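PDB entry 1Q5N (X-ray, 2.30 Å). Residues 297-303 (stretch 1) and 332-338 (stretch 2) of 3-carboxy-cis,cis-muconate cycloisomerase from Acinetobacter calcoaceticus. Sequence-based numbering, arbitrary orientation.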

ATOM      1  N   ALA A 297       8.619  -3.402 -12.870  1.00 27.29           N
ATOM      2  CA  ALA A 297       8.819  -3.839 -11.485  1.00 27.32           C
ATOM      3  C   ALA A 297       8.899  -2.563 -10.576  1.00 26.70           C
ATOM      4  O   ALA A 297       8.355  -2.527  -9.487  1.00 28.73           O
ATOM      5  N   ALA A 298       9.560  -1.517 -11.027  1.00 25.96           N
ATOM      6  CA  ALA A 298       9.649  -0.302 -10.229  1.00 25.71           C
ATOM      7  C   ALA A 298       8.244   0.339 -10.145  1.00 25.41           C
ATOM      8  O   ALA A 298       7.873   0.901  -9.112  1.00 25.44           O
ATOM      9  N   ALA A 299       7.442   0.196 -11.198  1.00 25.06           N
ATOM     10  CA  ALA A 299       6.102   0.795 -11.175  1.00 27.35           C
ATOM     11  C   ALA A 299       5.102   0.031 -10.267  1.00 26.76           C
ATOM     12  O   ALA A 299       3.961   0.474 -10.076  1.00 29.42           O
ATOM     13  N   ASN A 300       5.525  -1.132  -9.793  1.00 26.25           N
ATOM     14  CA  ASN A 300       4.778  -1.990  -8.835  1.00 27.44           C
ATOM     15  C   ASN A 300       5.302  -1.610  -7.400  1.00 27.63           C
ATOM     16  O   ASN A 300       4.528  -1.308  -6.483  1.00 29.04           O
ATOM     17  N   ARG A 301       6.628  -1.582  -7.249  1.00 26.41           N
ATOM     18  CA  ARG A 301       7.281  -1.335  -5.985  1.00 27.57           C
ATOM     19  C   ARG A 301       7.147   0.121  -5.413  1.00 28.31           C
ATOM     20  O   ARG A 301       6.902   0.315  -4.202  1.00 25.72           O
ATOM     21  N   VAL A 302       7.270   1.139  -6.280  1.00 25.45           N
ATOM     22  CA  VAL A 302       7.189   2.510  -5.818  1.00 23.43           C
ATOM     23  C   VAL A 302       5.828   2.831  -5.195  1.00 23.91           C
ATOM     24  O   VAL A 302       5.791   3.468  -4.129  1.00 25.63           O
ATOM     25  N   PRO A 303       4.700   2.411  -5.820  1.00 24.11           N
ATOM     26  CA  PRO A 303       3.390   2.699  -5.196  1.00 24.42           C
ATOM     27  C   PRO A 303       3.294   2.084  -3.797  1.00 25.69           C
ATOM     28  O   PRO A 303       2.690   2.702  -2.875  1.00 24.69           O
ATOM     29  N   PRO A 332      15.389   5.989   0.409  1.00 30.12           N
ATOM     30  CA  PRO A 332      16.457   5.637  -0.545  1.00 31.14           C
ATOM     31  C   PRO A 332      15.962   4.666  -1.657  1.00 30.95           C
ATOM     32  O   PRO A 332      16.353   4.800  -2.825  1.00 31.57           O
ATOM     33  N   GLU A 333      15.137   3.681  -1.294  1.00 30.73           N
ATOM     34  CA  GLU A 333      14.662   2.710  -2.285  1.00 30.82           C
ATOM     35  C   GLU A 333      13.870   3.437  -3.382  1.00 31.10           C
ATOM     36  O   GLU A 333      14.046   3.124  -4.559  1.00 31.27           O
ATOM     37  N   ILE A 334      13.037   4.431  -3.023  1.00 30.02           N
ATOM     38  CA  ILE A 334      12.236   5.167  -4.015  1.00 28.03           C
ATOM     39  C   ILE A 334      13.163   5.900  -5.001  1.00 29.26           C
ATOM     40  O   ILE A 334      12.978   5.799  -6.209  1.00 29.23           O
ATOM     41  N   PHE A 335      14.161   6.628  -4.495  1.00 28.66           N
ATOM     42  CA  PHE A 335      15.135   7.288  -5.369  1.00 28.30           C
ATOM     43  C   PHE A 335      15.867   6.295  -6.299  1.00 27.89           C
ATOM     44  O   PHE A 335      16.028   6.516  -7.501  1.00 26.24           O
ATOM     45  N   GLN A 336      16.354   5.214  -5.721  1.00 28.11           N
ATOM     46  CA  GLN A 336      17.073   4.223  -6.498  1.00 29.17           C
ATOM     47  C   GLN A 336      16.258   3.553  -7.602  1.00 29.83           C
ATOM     48  O   GLN A 336      16.797   3.318  -8.691  1.00 31.42           O
ATOM     49  N   LEU A 337      14.975   3.254  -7.344  1.00 30.09           N
ATOM     50  CA  LEU A 337      14.106   2.634  -8.351  1.00 29.04           C
ATOM     51  C   LEU A 337      13.735   3.642  -9.434  1.00 28.91           C
ATOM     52  O   LEU A 337      13.633   3.273 -10.626  1.00 28.39           O
ATOM     53  N   THR A 338      13.532   4.903  -9.037  1.00 27.14           N
ATOM     54  CA  THR A 338      13.159   5.938  -9.989  1.00 26.64           C
ATOM     55  C   THR A 338      14.325   6.244 -10.958  1.00 27.62           C
ATOM     56  O   THR A 338      14.128   6.337 -12.187  1.00 27.19           O
TER

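Two helical segments of one chain pack nearly antiparallel, their axes 159° apart in N-to-C direction and 10.0 Å apart at closest approach. The nearest CA pairs set the register: the CA atoms of Ala298 and Leu337 are 5.7 Å apart, and one turn further along, those of Val302 and Ile334 are 6.0 Å apart. Because the helices run in opposite senses, these pairs follow each other as one segment ascends and the other descends.

Leu337 is the main bump. Its CA-to-CB bond points toward stretch 1, and with chi1 m and chi2 t it lies among Ala298, Arg301 and Val302, which together form its hollow; 76 Å² of it is covered, more than of any other residue here. Ala298, also pointing toward its partner, is the shallow end of this hollow: its methyl CB lies 4.1 Å from Leu337 CB and 4.0 Å from Leu337 O, so the short side chain reaches the opposing backbone itself. Val302 supplies another wall. Its CA-to-CB bond points sideways, yet the t rotamer spreads its methyls along stretch 2, Val302 CG2 coming within 3.9 Å of Leu337 CB and Val302 CG1 within 4.3 Å of Ile334 CG2. Val302 thus bridges two residues a turn apart, fitting between Ile334 and Leu337, while Leu337 in turn sits among Ala298, Arg301 and Val302. Ile334 is set sideways too, with chi1 m and chi2 t, and makes a looser contact.

Arg301 closes the hollow with its aliphatic stem and then carries its charge beyond it. Chi1 t sets Arg301 CG 3.7 Å from Leu337 CD1; chi2 p and chi3 t then carry the guanidinium on, and Arg301 NH1 donates a hydrogen bond to Glu333 OE2 at 2.8 Å as part of a salt bridge. The carboxylate oxygen meets the guanidinium at its edge, near the plane, although the N-H...O angle of 140° is bent. Glu333 points toward stretch 1 with chi1 t and chi2 p, which leaves OE2 within reach of Arg301; OE2 is also hydrogen-bonded elsewhere in the structure. This is the sole polar link between the stretches, at the border of an otherwise apolar contact.

Thr338 turns its hydroxyl to its own helix: in the m rotamer OG1 donates to Ile334 O at 2.8 Å. Phe335 points away, and Ala297 is set sideways and stays clear, its CB 6.4 Å from Leu337 CD2. The whole contact buries 306 Å², summed over both sides.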

ATOM      1  CB  ALA A 297      10.092  -4.659 -11.356  1.00 26.24           C
ATOM      2  CB  ALA A 298      10.660   0.656 -10.868  1.00 23.11           C
ATOM      3  CB  ALA A 299       5.552   0.902 -12.587  1.00 26.05           C
ATOM      4  CB  ASN A 300       5.100  -3.487  -9.135  1.00 26.59           C
ATOM      5  CG  ASN A 300       4.797  -4.447  -7.954  1.00 27.68           C
ATOM      6  OD1 ASN A 300       4.087  -5.448  -8.144  1.00 32.41           O
ATOM      7  ND2 ASN A 300       5.354  -4.189  -6.773  1.00 22.45           N
ATOM      8  CB  ARG A 301       8.737  -1.772  -6.181  1.00 31.56           C
ATOM      9  CG  ARG A 301       9.562  -2.079  -4.939  1.00 41.01           C
ATOM     10  CD  ARG A 301       9.121  -3.342  -4.145  1.00 47.77           C
ATOM     11  NE  ARG A 301       9.817  -3.444  -2.841  1.00 52.51           N
ATOM     12  CZ  ARG A 301      11.146  -3.263  -2.670  1.00 55.78           C
ATOM     13  NH1 ARG A 301      11.933  -2.951  -3.700  1.00 53.16           N
ATOM     14  NH2 ARG A 301      11.730  -3.440  -1.474  1.00 57.51           N
ATOM     15  CB  VAL A 302       7.637   3.527  -6.950  1.00 22.42           C
ATOM     16  CG1 VAL A 302       7.361   4.962  -6.527  1.00 20.11           C
ATOM     17  CG2 VAL A 302       9.161   3.408  -7.119  1.00 23.39           C
ATOM     18  CB  PRO A 303       2.382   2.056  -6.152  1.00 25.05           C
ATOM     19  CG  PRO A 303       3.068   2.286  -7.539  1.00 25.62           C
ATOM     20  CD  PRO A 303       4.524   1.871  -7.186  1.00 22.44           C
ATOM     21  CB  PRO A 332      17.552   4.976   0.350  1.00 30.01           C
ATOM     22  CG  PRO A 332      17.242   5.511   1.748  1.00 27.83           C
ATOM     23  CD  PRO A 332      15.722   5.550   1.784  1.00 28.83           C
ATOM     24  CB  GLU A 333      13.828   1.640  -1.588  1.00 35.74           C
ATOM     25  CG  GLU A 333      13.352   0.437  -2.398  1.00 40.55           C
ATOM     26  CD  GLU A 333      14.455  -0.544  -2.746  1.00 45.56           C
ATOM     27  OE1 GLU A 333      15.514  -0.463  -2.076  1.00 51.11           O
ATOM     28  OE2 GLU A 333      14.285  -1.404  -3.667  1.00 44.47           O
ATOM     29  CB  ILE A 334      11.275   6.159  -3.309  1.00 28.38           C
ATOM     30  CG1 ILE A 334      10.373   5.346  -2.399  1.00 28.83           C
ATOM     31  CG2 ILE A 334      10.483   7.017  -4.341  1.00 25.01           C
ATOM     32  CD1 ILE A 334       9.274   6.077  -1.744  1.00 28.83           C
ATOM     33  CB  PHE A 335      16.208   7.984  -4.531  1.00 29.03           C
ATOM     34  CG  PHE A 335      15.970   9.450  -4.343  1.00 28.61           C
ATOM     35  CD1 PHE A 335      16.172  10.336  -5.412  1.00 29.05           C
ATOM     36  CD2 PHE A 335      15.610   9.952  -3.068  1.00 27.90           C
ATOM     37  CE1 PHE A 335      16.032  11.715  -5.244  1.00 30.42           C
ATOM     38  CE2 PHE A 335      15.461  11.316  -2.863  1.00 28.43           C
ATOM     39  CZ  PHE A 335      15.681  12.219  -3.948  1.00 30.90           C
ATOM     40  CB  GLN A 336      17.658   3.165  -5.574  1.00 29.44           C
ATOM     41  CG  GLN A 336      18.973   3.591  -4.984  1.00 35.05           C
ATOM     42  CD  GLN A 336      19.435   2.602  -3.933  1.00 38.63           C
ATOM     43  OE1 GLN A 336      18.959   2.634  -2.806  1.00 41.49           O
ATOM     44  NE2 GLN A 336      20.324   1.703  -4.305  1.00 37.21           N
ATOM     45  CB  LEU A 337      12.822   2.052  -7.719  1.00 27.99           C
ATOM     46  CG  LEU A 337      13.076   0.801  -6.871  1.00 30.02           C
ATOM     47  CD1 LEU A 337      11.955   0.517  -5.928  1.00 29.86           C
ATOM     48  CD2 LEU A 337      13.290  -0.372  -7.795  1.00 29.93           C
ATOM     49  CB  THR A 338      12.753   7.247  -9.260  1.00 26.89           C
ATOM     50  OG1 THR A 338      11.642   6.996  -8.405  1.00 26.18           O
ATOM     51  CG2 THR A 338      12.386   8.354 -10.278  1.00 25.97           C
TER